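Local coordinates for protein N-acetylglucosamine 2-epimerase (Xylella fastidiosa, PDB 3GT5) that probably catalyses the epimerisation or isomerisation of a sugar, as do other members of the N-acylglucosamine 2-epimerase family, at residues 14-19 with 66-71; 86-91 with 98-103; 139-144 with 192-197; 216-221 with 227-232; 282-285 with 291-294. All coordinates share one frame; numbering follows the deposited sequence.

Contact 1. Residues 14-19 with 66-71; sequences HISDTM and LQFGTA
The helical backbone of S16 passes the last turn of another helix at F68 with their CA atoms 8.9 Å apart, too far for backbone contact, so one large side chain has to bridge the space. That side chain belongs to F68, whose CB already points toward residues 14-19; with CG anti to the carbonyl carbon (chi1 -61°) the ring reaches I15. I15 meets the ring at its rim: CG2 of I15 lies near the ring plane, 3.9 Å from CE2 of F68, a plain apolar touch suited to a beta-branched residue. On one face of the same ring sits the aliphatic CG of neighbouring Q67, whose OE1 is hydrogen-bonded to R12. The family folds as an (alpha/alpha)6 barrel, and here helix 8-22, from the N-terminal end of the chain, lies against helix 51-68 while I15 also touches C383 and H384 of helix 377-387; first and last helices are thus neighbours. M19 extends the seam along helix 51-68 by packing on Y61 and A64. The hydroxyl of S16 was modelled in two positions, and the very short approach of this one to F68 is doubtful. Just beyond F68, G69 ends the helix with positive phi (75°), a conformation that comes easily to glycine.

Contact 2. Residues 86-91 with 98-103; sequences DVHRNP and WTLCDD
This is an apolar contact in which V87 and H88, at the C-terminal end of helix 71-88, pack on L100 in the short strand 99-101 that follows a few residues later. One methyl does most of the work. CD1 of L100 lies 3.6 Å from CG1 of V87 and, at the same time, over a face of the H88 imidazole, 3.6 Å from the ring centroid and 15° off its normal, a CH-pi contact. Both ring nitrogens have partners, ND1 the backbone O of A97 and NE2 the hydroxyl of S54, and the two bonds fix the rotation that presents this face to L100. V87 places CG1 anti to its own N (chi1 -178°), which puts this methyl between L100 and D103, where it stands 3.9 Å from CG of D103. The carboxylate itself turns to a polar partner, OD1 bonding to the Y83 hydroxyl, so an aspartate suits the solvent-exposed margin of an otherwise apolar patch. D102 and D103 both have positive phi at the turn into strand 104-111. The result is a helix end seated on an antiparallel beta hairpin, whose other end carries a classic beta bulge, with W98 and T99 both facing D107.

Contact 3. Residues 139-144 with 192-197; sequences ETWCLL and QRYLER
The NH2 nitrogen of R193, whose guanidinium lies on W141, is gripped twice: by the hydroxyl of Y194, 3.1 Å from NH2 to OH along a nearly straight bond, and by a salt bridge to D138. Helices 133-147 and 192-211 belong to the (alpha/alpha)6 barrel of this family, and their short segments here run at 46° with axes 12.8 Å apart. Such a wide spacing suits long side chains, and W141 spans it. Its indole reaches across with CG anti to the backbone N (chi1 173°). R193 extends over one face: its guanidinium is stacked on the ring with planes 15° apart, CZ standing 3.7 Å from the centroid of the five-membered ring as a cation-pi pair, while the methylene CD rests over the six-membered ring. Y194 approaches the indole with its edge in an offset edge-to-face pair, the six-membered ring centroids 5.5 Å apart, so the tyrosine both packs on W141 and steadies the arginine lying over it. R197 brings a second guanidinium to the far end of the indole, its chain bent at chi2 and chi3, with its charge met by E145 and its NH1 also bonded to Y156 OH. Arginine suits both places because its flat cation can lie on the indole while its N-H groups still reach carboxylates outside the two segments. CH2 of W141 lies over the centre of the R197 guanidinium, 3.7 Å from its CZ.

Contact 4. Residues 216-221 with 227-232; sequences LVWEHY and VDWDYN
One face of the W218 indole carries two groups, CG1 of V227, 3.4 Å from CD1 of W218, and the edge of the W229 ring, whose CZ3 lies 3.8 Å from CE3 of W218. At the indole's own edge NE1 donates to the backbone O of D228, 2.9 Å away, which satisfies a buried N-H and fixes the ring. The H220 imidazole is held between CB of E219 on one face and CD2 of Y231 on the opposite one, the H220 and Y231 rings being inclined at 45°. Both its nitrogens bond beyond the segments, ND1 with Y169 OH and NE2 with P242 O. Backbones join where D228 N donates to H220 O at 2.9 Å, beside a single bridge of Y221 with V227. A water donates to both Y221 O and D228 OD2, the latter at 2.7 Å from the water oxygen. Aspartate suits position 228 because its other oxygen, OD1, accepts from D230 N. That bond makes an Asx turn, which turns the chain as it leaves a short hairpin-like pairing in the loops of the barrel.

Contact 5. Residues 282-285 with 291-294; sequences ARSW and GLCY
W285 lays one face of its six-membered ring over the peptide of G291, CZ3 of W285 coming within 3.3 Å of the backbone N of G291. Glycine fits here because its phi of 99° would jam a side chain against the preceding carbonyl. L292 takes the edge of the same indole: its CD2 lies in the ring plane, 3.8 Å from CE3 of W285. That methyl is also pressed close to the S284 hydroxyl, 3.2 Å from OG. The serine OG points back along its helix, chi1 of 65° setting it between N and carbonyl carbon, and bonds to A280 O, a common way for serine to satisfy itself in a helix. S284 O receives the nearly straight bond (173°) from C293 N at 2.9 Å, supplemented by a weaker C-H contact from CA of L292. W285 also meets W334 of helix 329-346 edge-to-face. The end of helix 269-284 is thus tied by a single bridge, W285 with L292, to the returning chain that leads into strand 295-296, one of the helix-to-helix connections of an (alpha/alpha)6 barrel.

Overall arrangement
The centres of all five contacts lie about 18 to 21 Å from the chain centre, yet burial differs: contact 5 is buried, the others only partly. Contacts 1 and 3 join helices distant in sequence, the former by one phenyl ring, the latter by arginines on an indole, their charges met by carboxylates. Contacts 2, 4 and 5 close short connections, and backbone bonds across the segments appear in 4 and 5. Helices 51-68 and 71-88, consecutive in the chain, link contacts 1 and 2. A long, weak ion pair of R89 with E139 joins contacts 2 and 3, while L216 packs on R283 between 4 and 5. Contacts 1 and 4 sit on opposite sides of the chain centre.

Contact 1. Residues 14-19 with 66-71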
# COMPACT_ATOMS: atom_id res chain seq x y z
N HIS A 14 6.09 13.60 -12.47
CA HIS A 14 5.06 12.58 -12.49
C HIS A 14 4.14 12.67 -11.29
O HIS A 14 2.91 12.56 -11.43
CB HIS A 14 5.64 11.18 -12.64
CG HIS A 14 4.59 10.12 -12.71
ND1 HIS A 14 3.59 10.14 -13.66
CD2 HIS A 14 4.30 9.10 -11.87
CE1 HIS A 14 2.77 9.12 -13.44
NE2 HIS A 14 3.19 8.47 -12.36
N ILE A 15 4.72 12.86 -10.11
CA ILE A 15 3.94 13.04 -8.91
C ILE A 15 3.00 14.27 -9.05
O ILE A 15 1.81 14.25 -8.72
CB ILE A 15 4.83 13.22 -7.65
CG1 ILE A 15 5.53 11.91 -7.27
CG2 ILE A 15 3.92 13.71 -6.44
CD1 ILE A 15 6.79 12.11 -6.35
N SER A 16 3.52 15.36 -9.60
CA SER A 16 2.75 16.58 -9.74
C SER A 16 1.64 16.40 -10.77
O SER A 16 0.56 16.95 -10.63
CB SER A 16 3.67 17.76 -10.09
OG SER A 16 4.48 18.09 -8.96
N ASP A 17 1.90 15.59 -11.79
CA ASP A 17 0.84 15.28 -12.78
C ASP A 17 -0.33 14.50 -12.13
O ASP A 17 -1.52 14.78 -12.34
CB ASP A 17 1.37 14.45 -13.94
CG ASP A 17 2.39 15.18 -14.84
OD1 ASP A 17 2.47 16.43 -14.88
OD2 ASP A 17 3.14 14.47 -15.52
N THR A 18 0.01 13.53 -11.29
CA THR A 18 -1.04 12.75 -10.60
C THR A 18 -1.79 13.61 -9.57
O THR A 18 -2.99 13.56 -9.45
CB THR A 18 -0.41 11.52 -9.98
OG1 THR A 18 0.24 10.75 -11.00
CG2 THR A 18 -1.46 10.69 -9.23
N MET A 19 -1.07 14.46 -8.85
CA MET A 19 -1.73 15.41 -7.95
C MET A 19 -2.70 16.34 -8.69
O MET A 19 -3.76 16.63 -8.18
CB MET A 19 -0.75 16.22 -7.12
CG MET A 19 0.05 15.41 -6.10
SD MET A 19 -0.97 14.65 -4.76
CE MET A 19 -1.60 16.12 -3.94
N LEU A 66 5.30 17.65 1.82
CA LEU A 66 6.72 17.48 2.18
C LEU A 66 7.64 17.66 0.97
O LEU A 66 8.75 18.16 1.08
CB LEU A 66 6.97 16.11 2.84
CG LEU A 66 6.37 15.94 4.23
CD1 LEU A 66 6.69 14.55 4.77
CD2 LEU A 66 6.84 17.05 5.24
N GLN A 67 7.16 17.28 -0.21
CA GLN A 67 7.96 17.43 -1.40
C GLN A 67 7.92 18.83 -1.98
O GLN A 67 8.98 19.33 -2.41
CB GLN A 67 7.48 16.41 -2.45
CG GLN A 67 8.27 16.42 -3.75
CD GLN A 67 9.77 16.21 -3.59
OE1 GLN A 67 10.58 16.96 -4.18
NE2 GLN A 67 10.16 15.24 -2.81
N PHE A 68 6.75 19.45 -2.02
CA PHE A 68 6.53 20.68 -2.77
C PHE A 68 6.26 21.91 -1.88
O PHE A 68 6.44 23.06 -2.34
CB PHE A 68 5.39 20.50 -3.77
CG PHE A 68 5.65 19.44 -4.78
CD1 PHE A 68 6.64 19.62 -5.75
CD2 PHE A 68 4.92 18.27 -4.78
CE1 PHE A 68 6.92 18.63 -6.69
CE2 PHE A 68 5.20 17.28 -5.73
CZ PHE A 68 6.21 17.48 -6.68
N GLY A 69 5.82 21.72 -0.64
CA GLY A 69 5.45 22.83 0.25
C GLY A 69 4.14 23.57 0.02
O GLY A 69 3.85 24.58 0.67
N THR A 70 3.30 23.07 -0.87
CA THR A 70 2.11 23.79 -1.28
C THR A 70 1.10 23.86 -0.12
O THR A 70 0.67 22.84 0.38
CB THR A 70 1.47 23.04 -2.46
OG1 THR A 70 2.53 22.59 -3.32
CG2 THR A 70 0.43 23.88 -3.16
N ALA A 71 0.71 25.07 0.27
CA ALA A 71 -0.20 25.27 1.41
C ALA A 71 -1.54 24.56 1.29
O ALA A 71 -2.07 24.07 2.30
CB ALA A 71 -0.44 26.77 1.65

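Contact 2. Residues 86-91 with 98-103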
# COMPACT_ATOMS: atom_id res chain seq x y z
N ASP A 86 -13.43 12.30 13.12
CA ASP A 86 -14.76 12.77 13.48
C ASP A 86 -15.88 11.95 12.89
O ASP A 86 -17.00 11.92 13.47
CB ASP A 86 -14.93 14.22 13.06
CG ASP A 86 -13.94 15.13 13.75
OD1 ASP A 86 -13.28 14.69 14.74
OD2 ASP A 86 -13.81 16.29 13.31
N VAL A 87 -15.61 11.27 11.77
CA VAL A 87 -16.65 10.54 11.06
C VAL A 87 -16.40 9.04 11.07
O VAL A 87 -17.30 8.28 11.37
CB VAL A 87 -16.85 11.07 9.64
CG1 VAL A 87 -17.97 10.34 8.93
CG2 VAL A 87 -17.11 12.58 9.69
N HIS A 88 -15.18 8.58 10.75
CA HIS A 88 -14.88 7.14 10.78
C HIS A 88 -14.79 6.59 12.20
O HIS A 88 -15.30 5.51 12.48
CB HIS A 88 -13.58 6.77 10.04
CG HIS A 88 -13.72 6.76 8.56
ND1 HIS A 88 -14.22 5.67 7.87
CD2 HIS A 88 -13.46 7.71 7.63
CE1 HIS A 88 -14.20 5.95 6.57
NE2 HIS A 88 -13.73 7.17 6.40
N ARG A 89 -14.13 7.32 13.08
CA ARG A 89 -13.81 6.80 14.39
C ARG A 89 -15.02 6.79 15.31
O ARG A 89 -15.73 7.78 15.44
CB ARG A 89 -12.72 7.62 15.02
CG ARG A 89 -12.14 7.02 16.31
CD ARG A 89 -11.03 7.89 16.87
NE ARG A 89 -10.46 7.20 18.01
CZ ARG A 89 -10.81 7.40 19.27
NH1 ARG A 89 -11.71 8.34 19.58
NH2 ARG A 89 -10.23 6.68 20.23
N ASN A 90 -15.23 5.64 15.93
CA ASN A 90 -16.26 5.42 16.94
C ASN A 90 -15.65 5.70 18.32
O ASN A 90 -14.81 4.93 18.82
CB ASN A 90 -16.80 4.00 16.83
CG ASN A 90 -17.88 3.71 17.85
OD1 ASN A 90 -18.08 4.48 18.80
ND2 ASN A 90 -18.56 2.58 17.68
N PRO A 91 -16.02 6.84 18.93
CA PRO A 91 -15.45 7.20 20.24
C PRO A 91 -15.73 6.18 21.34
O PRO A 91 -14.94 6.08 22.26
CB PRO A 91 -16.16 8.54 20.57
CG PRO A 91 -16.56 9.08 19.24
CD PRO A 91 -16.98 7.86 18.46
N TRP A 98 -15.37 0.92 8.50
CA TRP A 98 -14.78 0.46 7.24
C TRP A 98 -15.37 1.19 6.03
O TRP A 98 -14.64 1.66 5.15
CB TRP A 98 -14.97 -1.07 7.16
CG TRP A 98 -14.30 -1.78 6.03
CD1 TRP A 98 -14.91 -2.56 5.09
CD2 TRP A 98 -12.88 -1.86 5.74
NE1 TRP A 98 -14.00 -3.08 4.23
CE2 TRP A 98 -12.74 -2.69 4.61
CE3 TRP A 98 -11.72 -1.33 6.34
CZ2 TRP A 98 -11.50 -2.98 4.05
CZ3 TRP A 98 -10.47 -1.64 5.77
CH2 TRP A 98 -10.37 -2.46 4.65
N THR A 99 -16.71 1.25 5.96
CA THR A 99 -17.39 2.01 4.92
C THR A 99 -18.55 2.85 5.51
O THR A 99 -19.15 2.51 6.56
CB THR A 99 -17.94 1.07 3.84
OG1 THR A 99 -18.81 0.15 4.46
CG2 THR A 99 -16.84 0.27 3.10
N LEU A 100 -18.81 3.97 4.85
CA LEU A 100 -19.85 4.91 5.25
C LEU A 100 -20.69 5.18 4.03
O LEU A 100 -20.22 5.09 2.89
CB LEU A 100 -19.27 6.22 5.75
CG LEU A 100 -18.26 6.22 6.90
CD1 LEU A 100 -17.34 7.45 6.86
CD2 LEU A 100 -19.00 6.17 8.22
N CYS A 101 -21.95 5.49 4.27
CA CYS A 101 -22.80 5.98 3.21
C CYS A 101 -23.57 7.18 3.76
O CYS A 101 -24.30 7.07 4.75
CB CYS A 101 -23.74 4.90 2.70
SG CYS A 101 -24.73 5.60 1.36
N ASP A 102 -23.32 8.33 3.15
CA ASP A 102 -23.78 9.64 3.64
C ASP A 102 -23.48 9.90 5.12
O ASP A 102 -24.33 10.36 5.87
CB ASP A 102 -25.27 9.81 3.32
CG ASP A 102 -25.60 11.18 2.70
OD1 ASP A 102 -24.65 11.94 2.37
OD2 ASP A 102 -26.80 11.48 2.53
N ASP A 103 -22.24 9.64 5.52
CA ASP A 103 -21.75 9.81 6.90
C ASP A 103 -22.42 8.89 7.92
O ASP A 103 -22.12 8.98 9.11
CB ASP A 103 -21.81 11.29 7.35
CG ASP A 103 -20.68 12.14 6.76
OD1 ASP A 103 -19.99 11.68 5.83
OD2 ASP A 103 -20.47 13.28 7.24

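Contact 3. Residues 139-144 with 192-197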
# COMPACT_ATOMS: atom_id res chain seq x y z
N GLU A 139 -2.48 6.13 20.77
CA GLU A 139 -3.84 5.59 20.97
C GLU A 139 -4.07 4.41 20.05
O GLU A 139 -4.65 3.41 20.48
CB GLU A 139 -4.85 6.70 20.68
CG GLU A 139 -6.37 6.41 20.52
CD GLU A 139 -7.01 7.54 19.72
OE1 GLU A 139 -7.08 7.44 18.46
OE2 GLU A 139 -7.31 8.60 20.34
N THR A 140 -3.58 4.52 18.80
CA THR A 140 -3.76 3.43 17.81
C THR A 140 -2.88 2.23 18.20
O THR A 140 -3.34 1.10 18.14
CB THR A 140 -3.43 3.93 16.40
OG1 THR A 140 -4.21 5.10 16.13
CG2 THR A 140 -3.71 2.84 15.33
N TRP A 141 -1.65 2.49 18.62
CA TRP A 141 -0.77 1.41 19.13
C TRP A 141 -1.49 0.66 20.29
O TRP A 141 -1.53 -0.59 20.34
CB TRP A 141 0.57 2.00 19.61
CG TRP A 141 1.46 1.01 20.30
CD1 TRP A 141 1.43 0.69 21.64
CD2 TRP A 141 2.46 0.18 19.73
NE1 TRP A 141 2.35 -0.26 21.91
CE2 TRP A 141 3.02 -0.58 20.77
CE3 TRP A 141 3.01 0.04 18.43
CZ2 TRP A 141 4.04 -1.50 20.56
CZ3 TRP A 141 4.02 -0.86 18.24
CH2 TRP A 141 4.54 -1.61 19.30
N CYS A 142 -2.04 1.42 21.24
CA CYS A 142 -2.70 0.80 22.39
C CYS A 142 -3.88 -0.06 21.98
O CYS A 142 -4.03 -1.17 22.49
CB CYS A 142 -3.11 1.84 23.41
SG CYS A 142 -1.68 2.48 24.26
N LEU A 143 -4.68 0.44 21.04
CA LEU A 143 -5.83 -0.29 20.51
C LEU A 143 -5.41 -1.60 19.83
O LEU A 143 -6.02 -2.66 20.09
CB LEU A 143 -6.59 0.59 19.50
CG LEU A 143 -7.90 -0.06 19.03
CD1 LEU A 143 -9.04 0.15 20.04
CD2 LEU A 143 -8.24 0.48 17.62
N LEU A 144 -4.36 -1.53 19.00
CA LEU A 144 -3.76 -2.70 18.36
C LEU A 144 -3.23 -3.69 19.40
O LEU A 144 -3.43 -4.90 19.28
CB LEU A 144 -2.65 -2.25 17.38
CG LEU A 144 -3.21 -1.60 16.11
CD1 LEU A 144 -2.05 -0.85 15.42
CD2 LEU A 144 -3.81 -2.67 15.21
N GLN A 192 11.61 3.87 19.05
CA GLN A 192 12.19 2.61 18.71
C GLN A 192 11.16 1.50 18.64
O GLN A 192 11.37 0.57 17.82
CB GLN A 192 13.32 2.20 19.71
CG GLN A 192 14.28 1.09 19.19
CD GLN A 192 15.11 1.51 17.99
OE1 GLN A 192 15.20 2.72 17.66
NE2 GLN A 192 15.73 0.51 17.31
N ARG A 193 10.12 1.56 19.46
CA ARG A 193 9.15 0.44 19.50
C ARG A 193 8.51 0.21 18.13
O ARG A 193 8.19 -0.92 17.76
CB ARG A 193 8.07 0.62 20.56
CG ARG A 193 6.98 1.66 20.27
CD ARG A 193 6.10 1.89 21.49
NE ARG A 193 5.06 2.88 21.18
CZ ARG A 193 4.05 3.20 21.96
NH1 ARG A 193 3.91 2.63 23.14
NH2 ARG A 193 3.17 4.12 21.55
N TYR A 194 8.26 1.30 17.42
CA TYR A 194 7.67 1.17 16.09
C TYR A 194 8.57 0.51 15.09
O TYR A 194 8.09 -0.35 14.33
CB TYR A 194 7.24 2.55 15.57
CG TYR A 194 6.25 3.25 16.42
CD1 TYR A 194 5.14 2.60 16.96
CD2 TYR A 194 6.41 4.61 16.69
CE1 TYR A 194 4.22 3.25 17.71
CE2 TYR A 194 5.46 5.28 17.43
CZ TYR A 194 4.36 4.60 17.95
OH TYR A 194 3.39 5.27 18.69
N LEU A 195 9.86 0.88 15.06
CA LEU A 195 10.83 0.26 14.17
C LEU A 195 11.02 -1.23 14.49
O LEU A 195 11.11 -2.09 13.58
CB LEU A 195 12.17 0.99 14.28
CG LEU A 195 13.30 0.46 13.43
CD1 LEU A 195 12.91 0.44 11.89
CD2 LEU A 195 14.65 1.28 13.73
N GLU A 196 11.05 -1.53 15.79
CA GLU A 196 11.25 -2.90 16.22
C GLU A 196 10.03 -3.78 15.90
O GLU A 196 10.19 -4.95 15.51
CB GLU A 196 11.62 -2.95 17.69
CG GLU A 196 12.99 -2.25 17.95
CD GLU A 196 14.26 -3.00 17.56
OE1 GLU A 196 14.24 -4.18 17.13
OE2 GLU A 196 15.35 -2.36 17.71
N ARG A 197 8.86 -3.22 16.01
CA ARG A 197 7.64 -3.98 15.64
C ARG A 197 7.64 -4.22 14.15
O ARG A 197 7.24 -5.30 13.67
CB ARG A 197 6.41 -3.26 16.11
CG ARG A 197 5.10 -3.93 15.79
CD ARG A 197 4.99 -5.32 16.35
NE ARG A 197 5.21 -5.40 17.79
CZ ARG A 197 4.28 -5.25 18.73
NH1 ARG A 197 3.02 -4.95 18.45
NH2 ARG A 197 4.65 -5.41 20.01

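Contact 4. Residues 216-221 with 227-232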
# COMPACT_ATOMS: atom_id res chain seq x y z
N LEU A 216 8.13 -18.01 -0.96
CA LEU A 216 7.35 -16.82 -1.28
C LEU A 216 6.27 -16.65 -0.23
O LEU A 216 5.96 -17.59 0.50
CB LEU A 216 6.73 -16.91 -2.67
CG LEU A 216 7.69 -16.91 -3.86
CD1 LEU A 216 6.84 -16.96 -5.14
CD2 LEU A 216 8.59 -15.67 -3.87
N VAL A 217 5.71 -15.45 -0.13
CA VAL A 217 4.70 -15.13 0.86
C VAL A 217 3.29 -15.38 0.30
O VAL A 217 2.83 -14.68 -0.60
CB VAL A 217 4.83 -13.67 1.37
CG1 VAL A 217 3.75 -13.33 2.40
CG2 VAL A 217 6.26 -13.39 1.90
N TRP A 218 2.63 -16.39 0.84
CA TRP A 218 1.23 -16.66 0.54
C TRP A 218 0.34 -15.73 1.36
O TRP A 218 0.77 -15.23 2.42
CB TRP A 218 0.95 -18.14 0.89
CG TRP A 218 -0.40 -18.63 0.52
CD1 TRP A 218 -1.44 -18.85 1.37
CD2 TRP A 218 -0.87 -18.98 -0.80
NE1 TRP A 218 -2.53 -19.30 0.67
CE2 TRP A 218 -2.22 -19.40 -0.66
CE3 TRP A 218 -0.29 -18.99 -2.09
CZ2 TRP A 218 -3.01 -19.80 -1.75
CZ3 TRP A 218 -1.06 -19.41 -3.18
CH2 TRP A 218 -2.40 -19.82 -2.99
N GLU A 219 -0.87 -15.43 0.89
CA GLU A 219 -1.71 -14.43 1.52
C GLU A 219 -2.47 -14.90 2.75
O GLU A 219 -2.65 -14.13 3.70
CB GLU A 219 -2.75 -13.89 0.56
CG GLU A 219 -2.20 -13.18 -0.66
CD GLU A 219 -1.49 -11.88 -0.34
OE1 GLU A 219 -1.97 -11.10 0.52
OE2 GLU A 219 -0.41 -11.65 -0.94
N HIS A 220 -2.95 -16.15 2.71
CA HIS A 220 -4.00 -16.61 3.63
C HIS A 220 -3.59 -17.76 4.53
O HIS A 220 -2.94 -18.68 4.10
CB HIS A 220 -5.19 -17.08 2.82
CG HIS A 220 -5.59 -16.12 1.76
ND1 HIS A 220 -5.89 -14.81 2.05
CD2 HIS A 220 -5.70 -16.26 0.42
CE1 HIS A 220 -6.22 -14.18 0.93
NE2 HIS A 220 -6.11 -15.04 -0.07
N TYR A 221 -3.96 -17.67 5.80
CA TYR A 221 -3.56 -18.64 6.79
C TYR A 221 -4.71 -18.97 7.76
O TYR A 221 -5.70 -18.26 7.87
CB TYR A 221 -2.34 -18.15 7.60
CG TYR A 221 -1.18 -17.74 6.76
CD1 TYR A 221 -0.12 -18.62 6.48
CD2 TYR A 221 -1.15 -16.46 6.19
CE1 TYR A 221 0.96 -18.21 5.66
CE2 TYR A 221 -0.09 -16.06 5.37
CZ TYR A 221 0.96 -16.95 5.11
OH TYR A 221 2.02 -16.57 4.29
N VAL A 227 -0.60 -22.46 6.30
CA VAL A 227 -1.11 -21.96 5.03
C VAL A 227 -2.54 -22.46 4.77
O VAL A 227 -2.82 -23.66 4.95
CB VAL A 227 -0.21 -22.40 3.85
CG1 VAL A 227 -0.88 -21.97 2.53
CG2 VAL A 227 1.19 -21.77 3.98
N ASP A 228 -3.42 -21.56 4.35
CA ASP A 228 -4.77 -21.89 3.88
C ASP A 228 -4.71 -21.80 2.35
O ASP A 228 -4.82 -20.75 1.78
CB ASP A 228 -5.82 -20.94 4.48
CG ASP A 228 -7.26 -21.32 4.11
OD1 ASP A 228 -7.43 -22.10 3.12
OD2 ASP A 228 -8.20 -20.82 4.76
N TRP A 229 -4.56 -22.93 1.68
CA TRP A 229 -4.40 -22.91 0.23
C TRP A 229 -5.71 -22.63 -0.53
O TRP A 229 -5.65 -22.34 -1.72
CB TRP A 229 -3.82 -24.24 -0.23
CG TRP A 229 -2.48 -24.55 0.27
CD1 TRP A 229 -2.16 -25.46 1.24
CD2 TRP A 229 -1.25 -23.98 -0.16
NE1 TRP A 229 -0.81 -25.50 1.43
CE2 TRP A 229 -0.22 -24.61 0.58
CE3 TRP A 229 -0.91 -23.00 -1.10
CZ2 TRP A 229 1.12 -24.28 0.40
CZ3 TRP A 229 0.43 -22.68 -1.29
CH2 TRP A 229 1.43 -23.31 -0.54
N ASP A 230 -6.87 -22.79 0.12
CA ASP A 230 -8.17 -22.72 -0.52
C ASP A 230 -8.96 -21.42 -0.28
O ASP A 230 -10.05 -21.23 -0.85
CB ASP A 230 -9.03 -23.90 -0.05
CG ASP A 230 -8.62 -25.22 -0.67
OD1 ASP A 230 -7.95 -25.23 -1.72
OD2 ASP A 230 -9.04 -26.25 -0.11
N TYR A 231 -8.47 -20.56 0.61
CA TYR A 231 -9.23 -19.35 0.93
C TYR A 231 -9.43 -18.50 -0.32
O TYR A 231 -8.48 -18.12 -0.98
CB TYR A 231 -8.52 -18.54 2.03
CG TYR A 231 -9.35 -17.41 2.55
CD1 TYR A 231 -10.20 -17.57 3.64
CD2 TYR A 231 -9.36 -16.17 1.91
CE1 TYR A 231 -11.03 -16.53 4.08
CE2 TYR A 231 -10.11 -15.15 2.36
CZ TYR A 231 -10.98 -15.32 3.43
OH TYR A 231 -11.76 -14.25 3.83
N ASN A 232 -10.69 -18.18 -0.59
CA ASN A 232 -11.14 -17.38 -1.75
C ASN A 232 -10.79 -18.01 -3.09
O ASN A 232 -10.72 -17.32 -4.10
CB ASN A 232 -10.71 -15.91 -1.68
CG ASN A 232 -11.64 -15.07 -0.85
OD1 ASN A 232 -12.74 -15.52 -0.49
ND2 ASN A 232 -11.20 -13.83 -0.54
O HOH W 1 -8.17 -18.97 6.78

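Contact 5. Residues 282-285 with 291-294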
# COMPACT_ATOMS: atom_id res chain seq x y z
N ALA A 282 10.45 -13.18 -12.21
CA ALA A 282 10.68 -14.31 -13.15
C ALA A 282 9.37 -15.01 -13.47
O ALA A 282 9.06 -15.37 -14.63
CB ALA A 282 11.70 -15.33 -12.57
N ARG A 283 8.61 -15.27 -12.43
CA ARG A 283 7.34 -15.96 -12.59
C ARG A 283 6.26 -15.13 -13.24
O ARG A 283 5.36 -15.72 -13.85
CB ARG A 283 6.80 -16.43 -11.26
CG ARG A 283 7.69 -17.39 -10.54
CD ARG A 283 7.23 -18.87 -10.59
NE ARG A 283 8.15 -19.60 -9.71
CZ ARG A 283 7.94 -20.01 -8.45
NH1 ARG A 283 6.77 -19.92 -7.81
NH2 ARG A 283 8.95 -20.59 -7.81
N SER A 284 6.29 -13.80 -13.09
CA SER A 284 5.10 -12.99 -13.47
C SER A 284 5.28 -11.99 -14.62
O SER A 284 4.30 -11.48 -15.08
CB SER A 284 4.54 -12.23 -12.26
OG SER A 284 5.51 -11.29 -11.82
N TRP A 285 6.51 -11.72 -15.08
CA TRP A 285 6.71 -10.74 -16.15
C TRP A 285 6.26 -11.34 -17.48
O TRP A 285 6.66 -12.46 -17.82
CB TRP A 285 8.18 -10.32 -16.24
CG TRP A 285 8.47 -9.37 -17.37
CD1 TRP A 285 9.06 -9.69 -18.58
CD2 TRP A 285 8.17 -7.97 -17.43
NE1 TRP A 285 9.15 -8.56 -19.36
CE2 TRP A 285 8.62 -7.50 -18.68
CE3 TRP A 285 7.57 -7.06 -16.53
CZ2 TRP A 285 8.50 -6.15 -19.07
CZ3 TRP A 285 7.46 -5.71 -16.92
CH2 TRP A 285 7.91 -5.28 -18.18
N GLY A 291 4.73 -6.15 -18.74
CA GLY A 291 3.98 -5.92 -17.49
C GLY A 291 4.00 -7.15 -16.60
O GLY A 291 4.13 -8.26 -17.08
N LEU A 292 3.86 -6.94 -15.30
CA LEU A 292 3.77 -8.05 -14.36
C LEU A 292 2.30 -8.47 -14.19
O LEU A 292 1.41 -7.64 -13.88
CB LEU A 292 4.33 -7.63 -13.00
CG LEU A 292 5.80 -7.29 -12.92
CD1 LEU A 292 6.09 -6.65 -11.55
CD2 LEU A 292 6.63 -8.54 -13.12
N CYS A 293 2.05 -9.77 -14.39
CA CYS A 293 0.72 -10.36 -14.16
C CYS A 293 0.33 -10.33 -12.68
O CYS A 293 1.20 -10.20 -11.81
CB CYS A 293 0.70 -11.81 -14.66
SG CYS A 293 0.90 -11.91 -16.46
N TYR A 294 -0.96 -10.42 -12.41
CA TYR A 294 -1.50 -10.22 -11.06
C TYR A 294 -1.20 -11.38 -10.10
O TYR A 294 -0.91 -11.14 -8.92
CB TYR A 294 -2.99 -10.04 -11.12
CG TYR A 294 -3.66 -9.52 -9.87
CD1 TYR A 294 -3.20 -8.40 -9.20
CD2 TYR A 294 -4.84 -10.11 -9.43
CE1 TYR A 294 -3.89 -7.88 -8.10
CE2 TYR A 294 -5.51 -9.63 -8.32
CZ TYR A 294 -5.03 -8.52 -7.66
OH TYR A 294 -5.76 -8.04 -6.60